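Local coordinates for CBS domain-containing protein CBSX2, chloroplastic (Arabidopsis thaliana, PDB 3SL7) that probably acts as a chloroplast redox regulator, modulating plant development through the thioredoxin system by means of a pair of CBS domains, at residues L16-P21 against P41-N46; W47-V52 against G139-I144; K128-P133 against L145-V150. All coordinates share one frame; numbering follows the deposited sequence.

How the contacts relate
From the N terminus, contact 1 comes first: it closes the loop that carries helix 25-35 and joins the segment before that helix to strand 39-43, all within the first CBS domain. Contact 2 opens directly afterwards, in series with it, and strands 39-43 and 49-54 connect the two through neighbouring places in one sheet. Contact 2 spans the long stretch to residues 139-144 and so ties the first CBS domain to the second. Contact 3 crosses it, because 128-133 falls inside that span and 145-150 beyond it. Strand 141-146 serves both, reaching the first domain in contact 2 and its hairpin partner, strand 131-135, in contact 3.

Contact 1 of 3, residues L16-P21 against P41-N46; sequences LHVVKP and PVIDDN
Lys20 reaches past Ile43 O to end on Asp45. Its CB and CG both lie 3.5 Å from the carbonyl oxygen Ile43 O. Beyond CG the chain is extended; Lys20 CD passes 3.3 Å from Asp45 OD1, CE stays beside the same oxygen, and NZ closes a salt bridge to Asp45 OD1 at 2.7 Å. The ammonium approaches on the anti side of the carboxylate, 33° out of its plane, and the two side chains cross at about a right angle. Behind this surface pair the backbones form a single beta bridge between Val19 and Val42. Val19 N donates to Pro41 O at 3.2 Å, and Ile43 N to Val19 O at 2.9 Å. In the first CBS domain this bridge fastens the segment leading into helix 25-35 to strand 39-43, which follows that helix. Val18 straddles two apolar partners: CG1 meets Pro41 CG, while CG2 packs 3.7 Å from Ile43 CD1. The first torsion of Ile43 (chi1 55°) sets CG1 between its own backbone N and carbonyl carbon, within reach of Val18 CB. On Val42, CG2 touches Val19 CG2, and CG1 lies 3.6 Å from Pro21 CD.

Contact 2 of 3, residues W47-V52 against G139-I144; sequences WTLVGV and GKLIGI
The indole of Trp47 meets Leu141 obliquely. Its CE3 atom lies 3.5 Å from the carbonyl oxygen Leu141 O and also touches Leu141 CB, and Trp47 CZ3 is 4.0 Å from Leu141 CD2. The same ring makes a cation-pi contact with Arg13 and is touched by Val18. Leu49 CD2 approaches Leu141 CD1 loosely at 4.3 Å. The backbones are joined by one beta bridge, Thr48 with Lys140. Leu141 N donates to Trp47 O at 2.9 Å, and Leu49 N answers with a bond to Gly139 O at 3.1 Å, so equivalent positions of the two CBS domains exchange matching bonds, as expected of the approximate twofold symmetry of a CBS pair. The likeness continues past the bridge, since Val50-Gly51, facing Val42, and Ile142-Gly143, facing Val134, each form a classic beta bulge. A water donates to Gly139 O at 2.6 Å and to Leu49 O, giving the glycine carbonyl a second hydrogen. Beside the bridge, the bent chain of Lys140 lays CD and CE against Thr48 OG1, the nearest approach being 3.6 Å. Main-chain groups and a water make most of the polar link between the domains, and the ammonium of Lys140 adds one side-chain bond to Asn46 O. The bridge itself, built from main-chain groups, probably depends little on which side chains flank it.

Contact 3 of 3, residues K128-P133 against L145-V150; sequences KFRRLP and LTRGNV. With ACT (acetate ion), chain C.
Leu145 N donates to Leu132 O at 2.8 Å in a nearly straight bond (176° at the hydrogen), and Leu132 N returns one to Leu145 O at 2.9 Å. The two leucines are therefore an antiparallel hydrogen-bonded pair, with CB atoms 4.3 Å apart and side chains directed to one face of the sheet, where helix 117-124 packs on them through Leu123 and Leu124 for Leu132 and through Ala120 for Leu145. Leu145 O also lies close to Arg131 CA, in a CA-H...O contact. This is the hairpin of strands 131-135 and 141-146 in the second CBS domain, at the point where the second strand gives way to helix 147-159. Thr146 is the N-cap of that helix: chi1 of 69° sets OG1 between its backbone N and carbonyl carbon, where it accepts from Asn149 N at 2.9 Å. Past the end of the pairing a water joins the loop to the start of the helix, donating to Arg130 O and accepting from Arg147 N at 3.0 Å. Next to this water the poorly ordered side chain of Arg130 runs roughly beside that of Arg147. The like charges would probably repel; Arg147 makes a cation-pi contact with Trp82 of the second subunit. Arg131 extends from CG to NE toward an acetate, probably from the crystallisation liquor, and NE makes weak bonds to both of its oxygens, while NH2 bonds to Thr38 in the first domain. An alanine in place of Arg131 would probably leave Thr38 OG1 without this partner and would remove the weak NE bonds to the acetate. Thr146 CG2 approaches the same ion, 3.8 Å from its carboxylate carbon.

Contact 1 of 3, residues L16-P21 against P41-N46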
# COMPACT_ATOMS: atom_id res chain seq x y z
N LEU A 16 -4.38 11.09 7.39
CA LEU A 16 -4.60 9.82 8.06
C LEU A 16 -5.96 9.26 7.70
O LEU A 16 -6.88 10.01 7.36
CB LEU A 16 -4.52 9.95 9.59
CG LEU A 16 -3.20 10.52 10.11
CD1 LEU A 16 -3.13 10.69 11.63
CD2 LEU A 16 -1.97 9.87 9.50
N HIS A 17 -6.08 7.94 7.79
CA HIS A 17 -7.36 7.28 7.68
C HIS A 17 -7.55 6.50 8.97
O HIS A 17 -6.81 5.56 9.25
CB HIS A 17 -7.36 6.37 6.46
CG HIS A 17 -6.75 7.02 5.25
ND1 HIS A 17 -7.32 8.12 4.64
CD2 HIS A 17 -5.61 6.75 4.58
CE1 HIS A 17 -6.56 8.48 3.62
NE2 HIS A 17 -5.51 7.67 3.56
N VAL A 18 -8.53 6.91 9.76
CA VAL A 18 -8.70 6.35 11.09
C VAL A 18 -10.03 5.62 11.19
O VAL A 18 -10.96 5.92 10.45
CB VAL A 18 -8.67 7.43 12.18
CG1 VAL A 18 -7.32 8.17 12.18
CG2 VAL A 18 -9.81 8.41 11.99
N VAL A 19 -10.09 4.66 12.10
CA VAL A 19 -11.35 4.06 12.52
C VAL A 19 -11.40 4.06 14.03
O VAL A 19 -10.42 4.44 14.69
CB VAL A 19 -11.50 2.62 12.00
CG1 VAL A 19 -11.61 2.61 10.47
CG2 VAL A 19 -10.31 1.77 12.45
N LYS A 20 -12.53 3.65 14.60
CA LYS A 20 -12.66 3.54 16.04
C LYS A 20 -12.90 2.09 16.42
O LYS A 20 -13.19 1.28 15.55
CB LYS A 20 -13.81 4.42 16.52
CG LYS A 20 -13.69 5.86 16.06
CD LYS A 20 -14.78 6.71 16.69
CE LYS A 20 -14.67 8.16 16.26
NZ LYS A 20 -15.78 8.97 16.84
N PRO A 21 -12.76 1.75 17.71
CA PRO A 21 -12.99 0.36 18.10
C PRO A 21 -14.42 -0.07 17.76
O PRO A 21 -14.67 -1.25 17.56
CB PRO A 21 -12.79 0.40 19.61
CG PRO A 21 -11.79 1.56 19.81
CD PRO A 21 -12.26 2.58 18.81
N PRO A 41 -4.82 3.30 11.81
CA PRO A 41 -4.76 3.59 13.24
C PRO A 41 -6.17 3.61 13.78
O PRO A 41 -7.11 4.02 13.09
CB PRO A 41 -4.14 5.00 13.29
CG PRO A 41 -4.39 5.59 11.95
CD PRO A 41 -4.41 4.45 10.98
N VAL A 42 -6.34 3.16 15.01
CA VAL A 42 -7.63 3.21 15.67
C VAL A 42 -7.58 4.27 16.76
O VAL A 42 -6.69 4.25 17.61
CB VAL A 42 -7.99 1.85 16.28
CG1 VAL A 42 -9.45 1.82 16.73
CG2 VAL A 42 -7.71 0.72 15.25
N ILE A 43 -8.53 5.20 16.72
CA ILE A 43 -8.63 6.24 17.74
C ILE A 43 -9.94 6.12 18.49
O ILE A 43 -10.84 5.39 18.05
CB ILE A 43 -8.58 7.64 17.09
CG1 ILE A 43 -9.69 7.76 16.03
CG2 ILE A 43 -7.23 7.89 16.48
CD1 ILE A 43 -9.99 9.18 15.62
N ASP A 44 -10.06 6.82 19.61
CA ASP A 44 -11.36 6.96 20.25
C ASP A 44 -11.97 8.28 19.83
O ASP A 44 -11.41 8.99 18.99
CB ASP A 44 -11.28 6.83 21.77
CG ASP A 44 -10.52 7.97 22.43
OD1 ASP A 44 -10.23 8.99 21.76
OD2 ASP A 44 -10.21 7.85 23.64
N ASP A 45 -13.11 8.61 20.42
CA ASP A 45 -13.87 9.79 20.03
C ASP A 45 -13.06 11.10 20.15
O ASP A 45 -13.38 12.09 19.49
CB ASP A 45 -15.17 9.87 20.84
CG ASP A 45 -16.15 8.75 20.48
OD1 ASP A 45 -16.03 8.17 19.37
OD2 ASP A 45 -17.04 8.44 21.30
N ASN A 46 -12.02 11.10 20.98
CA ASN A 46 -11.21 12.30 21.20
C ASN A 46 -9.86 12.27 20.49
O ASN A 46 -8.97 13.05 20.80
CB ASN A 46 -10.99 12.55 22.70
CG ASN A 46 -12.29 12.61 23.48
OD1 ASN A 46 -12.47 11.88 24.45
ND2 ASN A 46 -13.21 13.47 23.05

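Contact 2 of 3, residues W47-V52 against G139-I144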
# COMPACT_ATOMS: atom_id res chain seq x y z
N TRP A 47 -9.72 11.36 19.53
CA TRP A 47 -8.50 11.24 18.74
C TRP A 47 -7.32 10.68 19.52
O TRP A 47 -6.19 10.71 19.04
CB TRP A 47 -8.15 12.57 18.07
CG TRP A 47 -8.80 12.65 16.75
CD1 TRP A 47 -10.10 12.94 16.50
CD2 TRP A 47 -8.20 12.35 15.49
NE1 TRP A 47 -10.35 12.87 15.15
CE2 TRP A 47 -9.20 12.50 14.51
CE3 TRP A 47 -6.91 11.98 15.09
CZ2 TRP A 47 -8.95 12.30 13.16
CZ3 TRP A 47 -6.67 11.77 13.75
CH2 TRP A 47 -7.69 11.93 12.80
N THR A 48 -7.59 10.15 20.70
CA THR A 48 -6.57 9.38 21.41
C THR A 48 -6.30 8.10 20.63
O THR A 48 -7.24 7.38 20.25
CB THR A 48 -7.02 9.02 22.83
OG1 THR A 48 -7.35 10.23 23.52
CG2 THR A 48 -5.90 8.29 23.56
N LEU A 49 -5.03 7.83 20.36
CA LEU A 49 -4.64 6.62 19.65
C LEU A 49 -4.85 5.45 20.59
O LEU A 49 -4.29 5.42 21.68
CB LEU A 49 -3.17 6.73 19.23
CG LEU A 49 -2.50 5.74 18.28
CD1 LEU A 49 -1.98 4.56 19.03
CD2 LEU A 49 -3.45 5.31 17.17
N VAL A 50 -5.68 4.49 20.20
CA VAL A 50 -5.96 3.35 21.07
C VAL A 50 -5.47 2.02 20.51
O VAL A 50 -5.36 1.02 21.23
CB VAL A 50 -7.45 3.25 21.44
CG1 VAL A 50 -7.92 4.56 22.06
CG2 VAL A 50 -8.30 2.88 20.21
N GLY A 51 -5.16 2.00 19.22
CA GLY A 51 -4.71 0.78 18.58
C GLY A 51 -4.45 0.94 17.11
O GLY A 51 -4.52 2.04 16.56
N VAL A 52 -4.11 -0.17 16.48
CA VAL A 52 -3.93 -0.22 15.04
C VAL A 52 -4.59 -1.50 14.56
O VAL A 52 -4.71 -2.47 15.32
CB VAL A 52 -2.43 -0.24 14.65
CG1 VAL A 52 -1.73 1.06 15.13
CG2 VAL A 52 -1.74 -1.45 15.25
N GLY A 139 -1.17 11.99 23.84
CA GLY A 139 -1.46 10.69 23.28
C GLY A 139 -2.43 10.75 22.11
O GLY A 139 -2.90 9.73 21.64
N LYS A 140 -2.73 11.96 21.65
CA LYS A 140 -3.55 12.15 20.45
C LYS A 140 -2.77 11.82 19.19
O LYS A 140 -1.60 12.18 19.06
CB LYS A 140 -4.05 13.59 20.35
CG LYS A 140 -4.79 14.09 21.58
CD LYS A 140 -5.87 13.12 22.03
CE LYS A 140 -6.73 13.72 23.13
NZ LYS A 140 -7.45 14.93 22.64
N LEU A 141 -3.43 11.14 18.25
CA LEU A 141 -2.82 10.82 16.97
C LEU A 141 -2.59 12.09 16.17
O LEU A 141 -3.55 12.80 15.87
CB LEU A 141 -3.76 9.91 16.19
CG LEU A 141 -3.24 9.47 14.83
CD1 LEU A 141 -1.96 8.69 15.04
CD2 LEU A 141 -4.30 8.60 14.13
N ILE A 142 -1.34 12.40 15.83
CA ILE A 142 -1.08 13.62 15.07
C ILE A 142 -0.46 13.31 13.71
O ILE A 142 -0.33 14.18 12.85
CB ILE A 142 -0.21 14.62 15.84
CG1 ILE A 142 1.13 13.99 16.23
CG2 ILE A 142 -0.94 15.12 17.08
CD1 ILE A 142 2.13 15.01 16.84
N GLY A 143 -0.08 12.06 13.52
CA GLY A 143 0.47 11.66 12.24
C GLY A 143 0.82 10.20 12.23
O GLY A 143 0.61 9.48 13.21
N ILE A 144 1.37 9.75 11.13
CA ILE A 144 1.88 8.41 11.08
C ILE A 144 3.18 8.42 10.28
O ILE A 144 3.32 9.18 9.33
CB ILE A 144 0.81 7.41 10.50
CG1 ILE A 144 1.21 5.97 10.74
CG2 ILE A 144 0.56 7.64 9.01
CD1 ILE A 144 0.03 5.01 10.65
O HOH W 1 -2.57 7.43 22.82

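Contact 3 of 3, residues K128-P133 against L145-V150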
# COMPACT_ATOMS: atom_id res chain seq x y z
N LYS A 128 4.80 -5.31 13.44
CA LYS A 128 4.15 -6.00 12.32
C LYS A 128 3.32 -5.01 11.51
O LYS A 128 3.15 -5.16 10.30
CB LYS A 128 3.28 -7.18 12.79
CG LYS A 128 2.95 -8.15 11.66
CD LYS A 128 2.13 -9.35 12.14
CE LYS A 128 0.66 -9.01 12.26
NZ LYS A 128 -0.17 -10.24 12.31
N PHE A 129 2.83 -3.97 12.18
CA PHE A 129 2.07 -2.92 11.52
C PHE A 129 2.90 -2.16 10.48
O PHE A 129 2.35 -1.60 9.54
CB PHE A 129 1.49 -1.98 12.57
CG PHE A 129 0.40 -1.10 12.05
CD1 PHE A 129 -0.72 -1.66 11.43
CD2 PHE A 129 0.46 0.27 12.21
CE1 PHE A 129 -1.74 -0.86 10.96
CE2 PHE A 129 -0.56 1.08 11.74
CZ PHE A 129 -1.66 0.52 11.11
N ARG A 130 4.22 -2.16 10.65
CA ARG A 130 5.12 -1.50 9.69
C ARG A 130 4.82 -0.02 9.46
O ARG A 130 5.18 0.55 8.43
CB ARG A 130 5.09 -2.23 8.35
CG ARG A 130 5.56 -3.68 8.42
CD ARG A 130 7.08 -3.77 8.49
NE ARG A 130 7.67 -4.01 7.18
CZ ARG A 130 7.89 -5.21 6.67
NH1 ARG A 130 7.57 -6.29 7.37
NH2 ARG A 130 8.43 -5.34 5.47
N ARG A 131 4.13 0.59 10.41
CA ARG A 131 3.99 2.04 10.47
C ARG A 131 4.06 2.40 11.94
O ARG A 131 3.83 1.54 12.78
CB ARG A 131 2.63 2.48 9.92
CG ARG A 131 2.24 1.84 8.62
CD ARG A 131 0.74 1.98 8.41
NE ARG A 131 0.30 1.46 7.12
CZ ARG A 131 -0.03 0.19 6.90
NH1 ARG A 131 0.03 -0.71 7.87
NH2 ARG A 131 -0.43 -0.18 5.69
N LEU A 132 4.39 3.65 12.24
CA LEU A 132 4.42 4.12 13.60
C LEU A 132 3.48 5.30 13.72
O LEU A 132 3.71 6.33 13.12
CB LEU A 132 5.83 4.56 14.00
CG LEU A 132 6.86 3.43 13.99
CD1 LEU A 132 8.28 4.01 14.07
CD2 LEU A 132 6.60 2.47 15.13
N PRO A 133 2.38 5.12 14.47
CA PRO A 133 1.53 6.27 14.74
C PRO A 133 2.39 7.32 15.44
O PRO A 133 3.28 6.97 16.21
CB PRO A 133 0.48 5.72 15.70
CG PRO A 133 0.43 4.23 15.40
CD PRO A 133 1.86 3.88 15.08
N LEU A 145 4.14 7.60 10.70
CA LEU A 145 5.36 7.40 9.93
C LEU A 145 5.28 6.07 9.19
O LEU A 145 5.14 5.01 9.81
CB LEU A 145 6.60 7.42 10.82
CG LEU A 145 7.92 7.40 10.05
CD1 LEU A 145 8.14 8.74 9.33
CD2 LEU A 145 9.09 7.10 10.99
N THR A 146 5.40 6.14 7.87
CA THR A 146 5.33 4.95 7.04
C THR A 146 6.69 4.72 6.44
O THR A 146 7.52 5.62 6.43
CB THR A 146 4.34 5.15 5.89
OG1 THR A 146 4.87 6.12 4.97
CG2 THR A 146 2.99 5.66 6.42
N ARG A 147 6.93 3.53 5.90
CA ARG A 147 8.18 3.25 5.22
C ARG A 147 8.36 4.22 4.06
O ARG A 147 9.46 4.70 3.80
CB ARG A 147 8.24 1.81 4.74
CG ARG A 147 8.50 0.80 5.85
CD ARG A 147 8.43 -0.63 5.34
NE ARG A 147 9.35 -0.86 4.22
CZ ARG A 147 10.66 -1.01 4.35
NH1 ARG A 147 11.23 -0.95 5.56
NH2 ARG A 147 11.42 -1.23 3.28
N GLY A 148 7.26 4.51 3.37
CA GLY A 148 7.27 5.48 2.29
C GLY A 148 7.72 6.87 2.73
O GLY A 148 8.43 7.55 2.01
N ASN A 149 7.29 7.31 3.92
CA ASN A 149 7.76 8.57 4.47
C ASN A 149 9.27 8.55 4.66
O ASN A 149 9.94 9.54 4.41
CB ASN A 149 7.11 8.87 5.82
CG ASN A 149 5.64 9.17 5.72
OD1 ASN A 149 5.16 9.65 4.69
ND2 ASN A 149 4.91 8.91 6.81
N VAL A 150 9.79 7.42 5.12
CA VAL A 150 11.21 7.32 5.42
C VAL A 150 12.01 7.34 4.13
O VAL A 150 13.05 7.99 4.04
CB VAL A 150 11.54 6.05 6.24
CG1 VAL A 150 13.05 5.90 6.42
CG2 VAL A 150 10.83 6.09 7.59
C ACT C . -0.36 4.25 5.28
O ACT C . 0.27 3.50 4.50
OXT ACT C . -0.77 3.70 6.32
CH3 ACT C . -0.59 5.71 4.99
O HOH W 2 4.70 1.53 6.04